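Local coordinates for protein uncharacterized aldehyde dehydrogenase AldY (Bacillus subtilis, PDB 4DNG) that probably oxidises aldehydes to carboxylates with NAD+ and may help protect cells against stress from ethanol and related compounds, at residues E24-P29 and T182-G187; E4-S9 and G13-G18; I189-F194 and L204-T209; T36-A41 and P178-A183; K44-A49 and S173-P178. All coordinates share one frame; numbering follows the deposited sequence.

Contact 1 of 5, residues E24-P29 and T182-G187; sequences EDILNP and TAISGG
Ile26 reaches from strand 23-27 to Ala183 and Ile184 in the first turn of helix 183-196. The strand is half of a two-stranded antiparallel sheet with 34-39, and this contact lays the small sheet against the helix that follows strand 173-177 in the alpha/beta part of the aldehyde dehydrogenase fold. The backbones stay well apart, with Ile26 CA 7.3 Å from Thr182 CA at the closest register, so a single side chain has to span the gap. From CB, which points toward the helix, the isoleucine forks. Its CG2 branch lies anti to the backbone N, and Ile26 CG2 comes to 3.4 Å from Gln181 O, just before the helix. CG1, beside the backbone N, continues the chain to CD1. With chi2 extended at -177°, Ile26 CD1 arrives 4.2 Å from Ala183 CB and 4.4 Å from Ile184 CD1. Ile26 CD1 also lies 3.3 Å from Ile180 O. The tip therefore sits on two consecutive side chains of the helix start and on a carbonyl of the turn leading into it. No hydrogen bond crosses between the segments. Glu93 of helix 83-94 takes up the polar groups nearby: one carboxylate oxygen accepts from Ile184 N, and the other is hydrogen-bonded to Ser185 OG. Gly186 N donates to Thr182 O over 2.8 Å.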
# COMPACT_ATOMS: atom_id res chain seq x y z
N GLU A 24 -12.55 -31.48 10.95
CA GLU A 24 -13.37 -31.33 9.78
C GLU A 24 -12.98 -32.34 8.73
O GLU A 24 -11.79 -32.54 8.44
CB GLU A 24 -13.20 -29.94 9.19
CG GLU A 24 -14.01 -29.75 7.93
CD GLU A 24 -14.58 -28.36 7.81
OE1 GLU A 24 -14.45 -27.57 8.77
OE2 GLU A 24 -15.16 -28.05 6.75
N ASP A 25 -13.99 -32.98 8.16
CA ASP A 25 -13.78 -33.87 7.05
C ASP A 25 -13.60 -33.07 5.76
O ASP A 25 -14.45 -32.23 5.40
CB ASP A 25 -14.98 -34.82 6.94
CG ASP A 25 -15.09 -35.74 8.14
OD1 ASP A 25 -14.15 -35.78 8.96
OD2 ASP A 25 -16.14 -36.41 8.26
N ILE A 26 -12.48 -33.31 5.08
CA ILE A 26 -12.28 -32.71 3.76
C ILE A 26 -12.93 -33.64 2.76
O ILE A 26 -12.63 -34.84 2.72
CB ILE A 26 -10.80 -32.46 3.43
CG1 ILE A 26 -10.16 -31.64 4.56
CG2 ILE A 26 -10.68 -31.79 2.06
CD1 ILE A 26 -8.72 -31.25 4.34
N LEU A 27 -13.83 -33.08 1.96
CA LEU A 27 -14.70 -33.88 1.11
C LEU A 27 -14.39 -33.73 -0.38
O LEU A 27 -13.94 -32.68 -0.83
CB LEU A 27 -16.16 -33.52 1.39
CG LEU A 27 -16.73 -33.61 2.83
CD1 LEU A 27 -18.23 -33.36 2.84
CD2 LEU A 27 -16.43 -34.94 3.51
N ASN A 28 -14.70 -34.76 -1.13
CA ASN A 28 -14.77 -34.66 -2.55
C ASN A 28 -16.14 -34.09 -2.81
O ASN A 28 -17.12 -34.58 -2.30
CB ASN A 28 -14.63 -36.02 -3.19
CG ASN A 28 -14.71 -35.97 -4.69
OD1 ASN A 28 -15.39 -35.13 -5.24
ND2 ASN A 28 -14.02 -36.86 -5.35
N PRO A 29 -16.18 -33.01 -3.58
CA PRO A 29 -17.40 -32.28 -3.88
C PRO A 29 -18.44 -33.07 -4.66
O PRO A 29 -19.62 -32.85 -4.48
CB PRO A 29 -16.90 -31.11 -4.68
CG PRO A 29 -15.56 -30.85 -4.14
CD PRO A 29 -14.99 -32.17 -3.75
N THR A 182 -9.92 -27.02 1.16
CA THR A 182 -8.92 -27.29 0.13
C THR A 182 -7.50 -27.18 0.73
O THR A 182 -6.57 -26.64 0.12
CB THR A 182 -9.09 -26.30 -1.05
OG1 THR A 182 -9.21 -24.99 -0.51
CG2 THR A 182 -10.38 -26.57 -1.84
N ALA A 183 -7.32 -27.71 1.94
CA ALA A 183 -6.05 -27.58 2.64
C ALA A 183 -4.93 -28.42 2.05
O ALA A 183 -3.74 -28.10 2.24
CB ALA A 183 -6.21 -27.91 4.10
N ILE A 184 -5.28 -29.51 1.38
CA ILE A 184 -4.27 -30.39 0.82
C ILE A 184 -3.62 -29.72 -0.38
O ILE A 184 -2.40 -29.61 -0.45
CB ILE A 184 -4.80 -31.79 0.48
CG1 ILE A 184 -5.20 -32.52 1.77
CG2 ILE A 184 -3.72 -32.63 -0.17
CD1 ILE A 184 -6.26 -33.57 1.57
N SER A 185 -4.44 -29.23 -1.31
CA SER A 185 -3.90 -28.60 -2.50
C SER A 185 -3.52 -27.16 -2.24
O SER A 185 -2.61 -26.66 -2.87
CB SER A 185 -4.87 -28.70 -3.67
OG SER A 185 -6.17 -28.56 -3.20
N GLY A 186 -4.21 -26.51 -1.31
CA GLY A 186 -3.88 -25.14 -0.95
C GLY A 186 -2.80 -24.99 0.12
O GLY A 186 -2.36 -23.87 0.39
N GLY A 187 -2.37 -26.08 0.74
CA GLY A 187 -1.38 -25.98 1.82
C GLY A 187 -0.42 -27.13 1.99
O GLY A 187 0.79 -26.97 1.88

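Contact 2 of 5, residues E4-S9 and G13-G18; sequences ETLNKS and GKWTGG
Ser9 and Thr16 form an antiparallel hydrogen-bonded pair, their CA atoms 5.2 Å apart. Thr16 N donates to Ser9 O over 2.9 Å in a fairly straight bond (162° at the hydrogen), while the return bond, Ser9 N to Thr16 O at 3.1 Å, is more bent at 136°. Within its own strand Thr16 OG1 donates to Lys14 O at 3.2 Å, approaching from above the carbonyl plane. Ser9 O takes a further, weaker contact from the CA-H of Trp15, with Trp15 CA 3.4 Å from Ser9 O. One residue upstream, Lys8 lays its CB against Thr16 O. Its chain, bent at chi2, then brings Lys8 CD to 4.0 Å from Gly17 N, just past strand 14-16. The Trp15 indole lies against Lys8 CB through CE3 and turns its benzo edge to the backbone: Trp15 CZ3 is 3.7 Å from Lys8 O, with that oxygen near the ring plane. Leu6 CD2 touches Trp15 CH2 obliquely at 4.4 Å. The two backbone bonds close the beta hairpin of strands 9-11 and 14-16, whose tight turn includes Gly13 at a positive phi of 86°. A second shell positions the pieces. Trp15 NE1 is hydrogen-bonded to Glu195 and its ring packs edge-to-face with Phe10, which would restrain the turn of the indole. Ser9 OG meets Leu208 N, tying the hairpin to the segment after strand 204-206.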
# COMPACT_ATOMS: atom_id res chain seq x y z
N GLU A 4 -3.61 -37.87 1.14
CA GLU A 4 -4.50 -37.77 2.30
C GLU A 4 -3.77 -38.02 3.65
O GLU A 4 -4.33 -37.77 4.71
CB GLU A 4 -5.72 -38.70 2.15
CG GLU A 4 -5.40 -40.18 1.96
CD GLU A 4 -5.62 -40.64 0.54
OE1 GLU A 4 -4.63 -40.84 -0.19
OE2 GLU A 4 -6.80 -40.81 0.14
N THR A 5 -2.53 -38.51 3.61
CA THR A 5 -1.72 -38.62 4.82
C THR A 5 -1.39 -37.23 5.39
O THR A 5 -1.11 -37.08 6.59
CB THR A 5 -0.44 -39.45 4.59
OG1 THR A 5 -0.03 -40.04 5.83
CG2 THR A 5 0.71 -38.61 4.04
N LEU A 6 -1.45 -36.22 4.53
CA LEU A 6 -1.03 -34.86 4.83
C LEU A 6 -2.21 -34.03 5.31
O LEU A 6 -2.68 -33.12 4.63
CB LEU A 6 -0.42 -34.21 3.58
CG LEU A 6 0.72 -34.81 2.73
CD1 LEU A 6 1.25 -33.74 1.77
CD2 LEU A 6 1.87 -35.43 3.55
N ASN A 7 -2.69 -34.36 6.50
CA ASN A 7 -3.88 -33.70 7.04
C ASN A 7 -3.54 -32.85 8.27
O ASN A 7 -4.42 -32.48 9.06
CB ASN A 7 -4.95 -34.75 7.36
CG ASN A 7 -4.38 -35.93 8.12
OD1 ASN A 7 -3.29 -35.85 8.68
ND2 ASN A 7 -5.12 -37.03 8.14
N LYS A 8 -2.26 -32.52 8.41
CA LYS A 8 -1.79 -31.76 9.56
C LYS A 8 -1.28 -30.38 9.16
O LYS A 8 -1.03 -30.12 7.99
CB LYS A 8 -0.69 -32.54 10.29
CG LYS A 8 -0.93 -34.04 10.35
CD LYS A 8 -0.61 -34.61 11.72
CE LYS A 8 -1.41 -35.88 11.97
NZ LYS A 8 -1.29 -36.32 13.39
N SER A 9 -1.12 -29.51 10.15
CA SER A 9 -0.43 -28.26 9.95
C SER A 9 1.00 -28.61 9.81
O SER A 9 1.43 -29.66 10.29
CB SER A 9 -0.58 -27.36 11.16
OG SER A 9 -1.93 -26.98 11.31
N GLY A 13 8.77 -26.95 10.88
CA GLY A 13 9.42 -28.11 10.30
C GLY A 13 8.77 -29.40 10.70
O GLY A 13 9.33 -30.47 10.42
N LYS A 14 7.61 -29.33 11.35
CA LYS A 14 6.91 -30.54 11.83
C LYS A 14 5.44 -30.62 11.46
O LYS A 14 4.72 -29.60 11.45
CB LYS A 14 7.00 -30.68 13.35
CG LYS A 14 8.36 -30.44 14.00
CD LYS A 14 9.21 -31.69 13.93
CE LYS A 14 10.22 -31.69 15.07
NZ LYS A 14 10.84 -33.02 15.22
N TRP A 15 4.99 -31.84 11.20
CA TRP A 15 3.56 -32.13 11.06
C TRP A 15 2.96 -32.16 12.42
O TRP A 15 3.34 -32.96 13.26
CB TRP A 15 3.34 -33.43 10.27
CG TRP A 15 3.95 -33.29 8.91
CD1 TRP A 15 5.22 -33.70 8.50
CD2 TRP A 15 3.39 -32.58 7.76
NE1 TRP A 15 5.46 -33.32 7.19
CE2 TRP A 15 4.39 -32.66 6.69
CE3 TRP A 15 2.17 -31.95 7.51
CZ2 TRP A 15 4.17 -32.12 5.43
CZ3 TRP A 15 1.96 -31.39 6.24
CH2 TRP A 15 2.93 -31.49 5.23
N THR A 16 2.03 -31.24 12.63
CA THR A 16 1.54 -30.88 13.94
C THR A 16 0.03 -30.94 13.89
O THR A 16 -0.60 -30.17 13.13
CB THR A 16 1.92 -29.42 14.22
OG1 THR A 16 3.34 -29.34 14.35
CG2 THR A 16 1.25 -28.87 15.47
N GLY A 17 -0.54 -31.85 14.67
CA GLY A 17 -2.00 -31.92 14.86
C GLY A 17 -2.60 -30.64 15.44
O GLY A 17 -1.89 -29.81 16.02
N GLY A 18 -3.90 -30.48 15.28
CA GLY A 18 -4.64 -29.37 15.87
C GLY A 18 -4.98 -29.63 17.32
O GLY A 18 -5.36 -30.73 17.69

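Contact 3 of 5, residues I189-F194 and L204-T209; sequences IIAKAF and LNVMLT
Leu204 CD2 is set among Ile190, Ala191 and Phe194 on one side of helix 183-196, and this apolar contact carries most of the interface. The Leu204 CD2 methyl lies 3.8 Å from Phe194 CD2, 3.9 Å from Ile190 CG2 and 4.0 Å from Ala191 CA. Leu204 chi1 is 177°, which places CG anti to its own N and sends the branch toward the helix; there the leucine crosses both Ile190 and Phe194 at about a right angle. Ile190 CG2 also meets the Phe194 ring at its edge, in the ring plane, so the two helix residues also touch each other beside the leucine. The second apolar contact is smaller: Val206 CG2 against Ala191 CB at 3.9 Å, where the alanine allows Ala191 CA and Val206 CA as close as 6.8 Å. No backbone bond joins helix to strand: Phe194 N bonds Ile190 O within the helix, and Asn205 and Met207 pair with the neighbouring parallel strand 173-177. Together these are the parts of a beta-alpha-beta unit, strand 173-177, helix 183-196 and strand 204-206; the axes of segments 189-194 and 204-206 run roughly antiparallel (153°), 8.9 Å apart at closest. With every touching residue buried and no charge pair across, the seating between these two segments rests on van der Waals packing of Leu204 and Val206 against Ile190, Ala191 and Phe194.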
# COMPACT_ATOMS: atom_id res chain seq x y z
N ILE A 189 0.44 -30.04 0.44
CA ILE A 189 1.28 -30.48 -0.67
C ILE A 189 2.44 -29.51 -0.85
O ILE A 189 3.60 -29.93 -1.04
CB ILE A 189 0.47 -30.64 -1.97
CG1 ILE A 189 -0.44 -31.86 -1.89
CG2 ILE A 189 1.39 -30.80 -3.18
CD1 ILE A 189 -1.48 -31.88 -2.98
N ILE A 190 2.13 -28.22 -0.76
CA ILE A 190 3.12 -27.16 -0.89
C ILE A 190 4.14 -27.30 0.25
O ILE A 190 5.35 -27.28 -0.00
CB ILE A 190 2.47 -25.77 -0.91
CG1 ILE A 190 1.94 -25.47 -2.30
CG2 ILE A 190 3.49 -24.69 -0.54
CD1 ILE A 190 0.89 -24.39 -2.35
N ALA A 191 3.65 -27.45 1.48
CA ALA A 191 4.55 -27.71 2.62
C ALA A 191 5.42 -28.95 2.39
O ALA A 191 6.64 -28.92 2.63
CB ALA A 191 3.77 -27.85 3.91
N LYS A 192 4.83 -30.01 1.88
CA LYS A 192 5.62 -31.21 1.59
C LYS A 192 6.75 -30.93 0.58
O LYS A 192 7.87 -31.42 0.71
CB LYS A 192 4.71 -32.36 1.12
CG LYS A 192 5.43 -33.67 0.90
CD LYS A 192 5.53 -34.54 2.15
CE LYS A 192 6.53 -35.69 1.94
NZ LYS A 192 6.30 -36.57 0.74
N ALA A 193 6.43 -30.12 -0.43
CA ALA A 193 7.39 -29.77 -1.46
C ALA A 193 8.58 -29.01 -0.89
O ALA A 193 9.72 -29.29 -1.26
CB ALA A 193 6.70 -28.93 -2.53
N PHE A 194 8.33 -28.06 0.01
CA PHE A 194 9.40 -27.24 0.52
C PHE A 194 10.21 -27.99 1.56
O PHE A 194 11.43 -27.77 1.69
CB PHE A 194 8.87 -25.90 1.04
CG PHE A 194 8.67 -24.89 -0.05
CD1 PHE A 194 9.75 -24.19 -0.58
CD2 PHE A 194 7.40 -24.67 -0.59
CE1 PHE A 194 9.57 -23.27 -1.61
CE2 PHE A 194 7.21 -23.74 -1.60
CZ PHE A 194 8.29 -23.05 -2.11
N LEU A 204 8.40 -21.71 6.30
CA LEU A 204 7.03 -21.93 5.79
C LEU A 204 6.15 -22.66 6.80
O LEU A 204 6.36 -23.83 7.09
CB LEU A 204 7.03 -22.72 4.49
CG LEU A 204 5.61 -23.03 3.98
CD1 LEU A 204 4.82 -21.73 3.84
CD2 LEU A 204 5.61 -23.81 2.67
N ASN A 205 5.12 -21.97 7.29
CA ASN A 205 4.20 -22.59 8.20
C ASN A 205 2.81 -22.65 7.58
O ASN A 205 2.31 -21.63 7.09
CB ASN A 205 4.21 -21.82 9.51
CG ASN A 205 5.60 -21.77 10.13
OD1 ASN A 205 6.04 -22.72 10.79
ND2 ASN A 205 6.32 -20.68 9.89
N VAL A 206 2.21 -23.84 7.57
CA VAL A 206 0.89 -24.03 6.99
C VAL A 206 -0.12 -24.44 8.06
O VAL A 206 -0.02 -25.51 8.65
CB VAL A 206 0.89 -25.07 5.85
CG1 VAL A 206 -0.54 -25.34 5.39
CG2 VAL A 206 1.75 -24.61 4.67
N MET A 207 -1.11 -23.57 8.27
CA MET A 207 -2.12 -23.73 9.30
C MET A 207 -3.39 -24.38 8.80
O MET A 207 -4.04 -23.88 7.87
CB MET A 207 -2.49 -22.35 9.83
CG MET A 207 -1.25 -21.61 10.31
SD MET A 207 -0.57 -22.45 11.75
CE MET A 207 1.11 -21.90 11.54
N LEU A 208 -3.74 -25.50 9.41
CA LEU A 208 -5.01 -26.15 9.14
C LEU A 208 -5.96 -25.79 10.26
O LEU A 208 -5.81 -26.24 11.39
CB LEU A 208 -4.84 -27.67 9.01
CG LEU A 208 -4.69 -28.14 7.57
CD1 LEU A 208 -3.53 -27.44 6.88
CD2 LEU A 208 -4.50 -29.65 7.52
N THR A 209 -6.91 -24.94 9.96
CA THR A 209 -7.75 -24.39 10.97
C THR A 209 -8.95 -23.73 10.34
O THR A 209 -9.19 -23.89 9.14
CB THR A 209 -6.97 -23.41 11.86
OG1 THR A 209 -7.83 -22.91 12.89
CG2 THR A 209 -6.42 -22.25 11.02

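Contact 4 of 5, residues T36-A41 and P178-A183; sequences TTASLA and PDIQTA
Ile180 meets Ala38 and Leu40 of the strand 34-39 region, and the residues on either side of it build the turn that presents it. Pro178 leaves strand 173-177. Asp179 then opens an Asx turn: Asp179 OD2 accepts from Gln181 N at 2.8 Å (149° at the hydrogen), met on the anti side of the carboxylate and only slightly out of its plane, while Asp179 O accepts from Thr182 N. This folds the chain into the short 3-10 segment 180-181 and points the CB of Ile180 at the strand. Ile180 carries the contact. With chi1 at -172° its CG1 branch extends trans to the backbone N, and Ile180 CD1 ends 4.0 Å from Ala38 CB. Leu40 comes across this branch at about a right angle, Leu40 CD2 lying 4.1 Å from Ile180 CD1 and equally 4.1 Å from Ile180 CG1, so the ethyl arm is touched at both of its carbons. Gln181 NE2 is hydrogen-bonded to Glu24 OE2 and Asp25 O, and its OE1 accepts from Leu27 N, tying the turn to the partner strand of the same two-stranded sheet. Thr182 touches Glu93 and Thr94 of helix 83-94. Ala183 N donates to Ile180 O at 3.0 Å, and the chain passes on into helix 183-196. The turn thus lies between strand 173-177 and that helix, with the sheet of 23-27 and 34-39 over Ile180 and helix 83-94 beside Thr182; just past the strand, Ala41 pairs through its backbone with Leu208.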
# COMPACT_ATOMS: atom_id res chain seq x y z
N THR A 36 -9.83 -36.92 3.70
CA THR A 36 -9.31 -37.11 5.06
C THR A 36 -10.13 -36.33 6.06
O THR A 36 -11.08 -35.61 5.73
CB THR A 36 -7.94 -36.46 5.32
OG1 THR A 36 -7.76 -35.31 4.47
CG2 THR A 36 -6.85 -37.42 5.16
N THR A 37 -9.67 -36.45 7.30
CA THR A 37 -10.17 -35.68 8.42
C THR A 37 -9.01 -34.87 8.99
O THR A 37 -7.91 -35.38 9.22
CB THR A 37 -10.77 -36.65 9.47
OG1 THR A 37 -11.97 -37.20 8.92
CG2 THR A 37 -11.08 -35.93 10.78
N ALA A 38 -9.23 -33.59 9.20
CA ALA A 38 -8.14 -32.76 9.68
C ALA A 38 -8.54 -32.13 10.99
O ALA A 38 -9.67 -31.61 11.13
CB ALA A 38 -7.78 -31.69 8.65
N SER A 39 -7.63 -32.19 11.95
CA SER A 39 -7.78 -31.53 13.24
C SER A 39 -7.43 -30.05 13.10
O SER A 39 -6.43 -29.70 12.44
CB SER A 39 -6.87 -32.17 14.28
OG SER A 39 -5.52 -31.96 13.93
N LEU A 40 -8.23 -29.21 13.74
CA LEU A 40 -8.15 -27.76 13.59
C LEU A 40 -7.21 -27.17 14.62
O LEU A 40 -7.35 -27.41 15.81
CB LEU A 40 -9.55 -27.16 13.74
CG LEU A 40 -10.54 -27.72 12.71
CD1 LEU A 40 -11.93 -27.11 12.87
CD2 LEU A 40 -9.98 -27.49 11.32
N ALA A 41 -6.25 -26.38 14.16
CA ALA A 41 -5.27 -25.76 15.04
C ALA A 41 -5.91 -24.57 15.78
O ALA A 41 -6.94 -24.05 15.35
CB ALA A 41 -4.07 -25.31 14.24
N PRO A 178 -4.83 -22.00 4.22
CA PRO A 178 -5.74 -22.28 3.12
C PRO A 178 -7.12 -22.43 3.65
O PRO A 178 -7.31 -22.51 4.85
CB PRO A 178 -5.26 -23.66 2.61
CG PRO A 178 -4.60 -24.31 3.78
CD PRO A 178 -3.96 -23.16 4.54
N ASP A 179 -8.11 -22.46 2.78
CA ASP A 179 -9.42 -22.83 3.20
C ASP A 179 -9.27 -24.30 3.60
O ASP A 179 -8.75 -25.13 2.81
CB ASP A 179 -10.39 -22.67 2.03
CG ASP A 179 -11.82 -22.96 2.41
OD1 ASP A 179 -12.68 -22.15 2.04
OD2 ASP A 179 -12.09 -23.99 3.06
N ILE A 180 -9.72 -24.64 4.80
CA ILE A 180 -9.66 -26.02 5.27
C ILE A 180 -10.20 -26.99 4.19
O ILE A 180 -9.59 -28.04 3.95
CB ILE A 180 -10.36 -26.23 6.65
CG1 ILE A 180 -10.10 -27.66 7.20
CG2 ILE A 180 -11.87 -25.96 6.58
CD1 ILE A 180 -8.64 -27.98 7.45
N GLN A 181 -11.29 -26.63 3.51
CA GLN A 181 -11.87 -27.55 2.52
C GLN A 181 -10.95 -27.83 1.34
O GLN A 181 -11.18 -28.78 0.61
CB GLN A 181 -13.28 -27.13 2.07
CG GLN A 181 -14.39 -27.55 3.04
CD GLN A 181 -14.42 -29.05 3.36
OE1 GLN A 181 -14.39 -29.92 2.47
NE2 GLN A 181 -14.46 -29.35 4.65
N THR A 182 -9.92 -27.02 1.16
CA THR A 182 -8.92 -27.29 0.13
C THR A 182 -7.50 -27.18 0.73
O THR A 182 -6.57 -26.64 0.12
CB THR A 182 -9.09 -26.30 -1.05
OG1 THR A 182 -9.21 -24.99 -0.51
CG2 THR A 182 -10.38 -26.57 -1.84
N ALA A 183 -7.32 -27.71 1.94
CA ALA A 183 -6.05 -27.58 2.64
C ALA A 183 -4.93 -28.42 2.05
O ALA A 183 -3.74 -28.10 2.24
CB ALA A 183 -6.21 -27.91 4.10

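Contact 5 of 5, residues K44-A49 and S173-P178; sequences KQLEDA and SVVHKP
Val175 packs against Leu46 and Ala49 where helix 43-60 lies on one face of the alpha/beta sheet that contains strand 173-177. Val175 has the most surface buried here and uses both of its methyls. The first, CG1, stands anti to the backbone N at chi1 173°, and Val175 CG1 meets Leu46 CD1 at 3.7 Å, the two side chains meeting at a slant. Leu46 lies one turn before Ala49 and arrives from the flank; its chi1 of -177° swings the isobutyl group toward the strand. Ala49 points at the strand and its small side chain lets the chains draw together: Ala49 CA and Val175 CA are 6.8 Å apart, although Ala49 CB touches Val175 CG2 only at long range, 4.5 Å. Met207, beside the neighbouring strand 204-206, adjoins Leu46 and Val175, and Phe50 and Ala53 also cover the valine. The next strand residue, His176, points to the other face, where NE2 is hydrogen-bonded with Ser160 OG and Gly186 O. The second valine methyl, on the other side of CB, approaches the helix backbone: Val175 CG2 lies 3.8 Å from Ala49 O.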
# COMPACT_ATOMS: atom_id res chain seq x y z
N LYS A 44 -3.85 -20.13 19.93
CA LYS A 44 -2.54 -20.19 20.55
C LYS A 44 -1.49 -20.74 19.57
O LYS A 44 -0.43 -20.14 19.40
CB LYS A 44 -2.59 -21.01 21.84
CG LYS A 44 -1.59 -20.57 22.90
CD LYS A 44 -0.24 -21.26 22.75
CE LYS A 44 0.81 -20.62 23.64
NZ LYS A 44 2.08 -21.40 23.58
N GLN A 45 -1.80 -21.86 18.91
CA GLN A 45 -0.91 -22.46 17.90
C GLN A 45 -0.49 -21.48 16.77
O GLN A 45 0.67 -21.47 16.32
CB GLN A 45 -1.56 -23.71 17.29
CG GLN A 45 -1.59 -24.92 18.22
CD GLN A 45 -2.19 -26.15 17.56
OE1 GLN A 45 -3.41 -26.28 17.46
NE2 GLN A 45 -1.33 -27.06 17.12
N LEU A 46 -1.45 -20.67 16.32
CA LEU A 46 -1.19 -19.64 15.30
C LEU A 46 -0.20 -18.62 15.82
O LEU A 46 0.78 -18.31 15.15
CB LEU A 46 -2.49 -18.95 14.84
CG LEU A 46 -2.46 -17.88 13.73
CD1 LEU A 46 -1.92 -18.43 12.42
CD2 LEU A 46 -3.84 -17.27 13.54
N GLU A 47 -0.44 -18.12 17.03
CA GLU A 47 0.53 -17.21 17.67
C GLU A 47 1.91 -17.85 17.82
O GLU A 47 2.90 -17.19 17.52
CB GLU A 47 0.01 -16.66 18.99
CG GLU A 47 -1.24 -15.80 18.85
CD GLU A 47 -2.17 -15.91 20.05
OE1 GLU A 47 -2.03 -16.87 20.83
OE2 GLU A 47 -3.06 -15.06 20.21
N ASP A 48 2.01 -19.11 18.26
CA ASP A 48 3.32 -19.79 18.23
C ASP A 48 3.95 -19.69 16.82
O ASP A 48 5.11 -19.31 16.67
CB ASP A 48 3.21 -21.26 18.63
CG ASP A 48 2.83 -21.46 20.08
OD1 ASP A 48 2.84 -20.49 20.87
OD2 ASP A 48 2.51 -22.62 20.42
N ALA A 49 3.15 -20.01 15.80
CA ALA A 49 3.59 -20.05 14.42
C ALA A 49 4.13 -18.72 13.92
O ALA A 49 5.20 -18.66 13.31
CB ALA A 49 2.47 -20.55 13.53
N SER A 173 9.70 -15.13 5.75
CA SER A 173 9.06 -16.33 6.24
C SER A 173 7.56 -16.14 6.06
O SER A 173 7.12 -15.05 5.69
CB SER A 173 9.37 -16.53 7.71
OG SER A 173 8.66 -15.57 8.48
N VAL A 174 6.78 -17.18 6.35
CA VAL A 174 5.38 -17.20 5.90
C VAL A 174 4.55 -18.03 6.86
O VAL A 174 4.90 -19.18 7.19
CB VAL A 174 5.26 -17.83 4.48
CG1 VAL A 174 3.81 -17.82 3.95
CG2 VAL A 174 6.17 -17.11 3.50
N VAL A 175 3.46 -17.45 7.31
CA VAL A 175 2.41 -18.21 7.94
C VAL A 175 1.22 -18.23 7.00
O VAL A 175 0.67 -17.16 6.65
CB VAL A 175 2.04 -17.62 9.28
CG1 VAL A 175 0.81 -18.33 9.86
CG2 VAL A 175 3.25 -17.69 10.19
N HIS A 176 0.83 -19.44 6.60
CA HIS A 176 -0.12 -19.63 5.51
C HIS A 176 -1.34 -20.41 5.93
O HIS A 176 -1.21 -21.46 6.58
CB HIS A 176 0.56 -20.36 4.37
CG HIS A 176 -0.31 -20.54 3.17
ND1 HIS A 176 -0.88 -19.50 2.52
CD2 HIS A 176 -0.73 -21.69 2.50
CE1 HIS A 176 -1.63 -19.95 1.52
NE2 HIS A 176 -1.52 -21.29 1.50
N LYS A 177 -2.52 -19.89 5.57
CA LYS A 177 -3.80 -20.52 5.90
C LYS A 177 -4.72 -20.74 4.70
O LYS A 177 -5.32 -19.78 4.21
CB LYS A 177 -4.56 -19.73 6.96
CG LYS A 177 -5.83 -20.45 7.42
CD LYS A 177 -6.85 -19.49 7.99
CE LYS A 177 -8.20 -20.18 8.14
NZ LYS A 177 -8.81 -20.46 6.81
N PRO A 178 -4.83 -22.00 4.22
CA PRO A 178 -5.74 -22.28 3.12
C PRO A 178 -7.12 -22.43 3.65
O PRO A 178 -7.31 -22.51 4.85
CB PRO A 178 -5.26 -23.66 2.61
CG PRO A 178 -4.60 -24.31 3.78
CD PRO A 178 -3.96 -23.16 4.54

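Overall arrangement
Contacts 1, 3, 4 and 5 are buried and wholly apolar between their segments, whereas contact 2 is partly exposed, closes only a local turn and combines backbone hydrogen bonds with packing of Trp15 and Lys8. Contacts 3 and 5 pack opposite faces of one sheet, through its adjacent strands 204-206 and 173-177, joined by Asn205 O to His176 N and His176 O to Met207 N. Contacts 1 and 4, their centres about 6 Å apart, share Thr182 and Ala183 and hold the two-stranded sheet of 23-27 and 34-39 against the same turn and helix start. Helix 183-196 serves contacts 1 and 3, so most of the set surrounds one beta-alpha-beta unit.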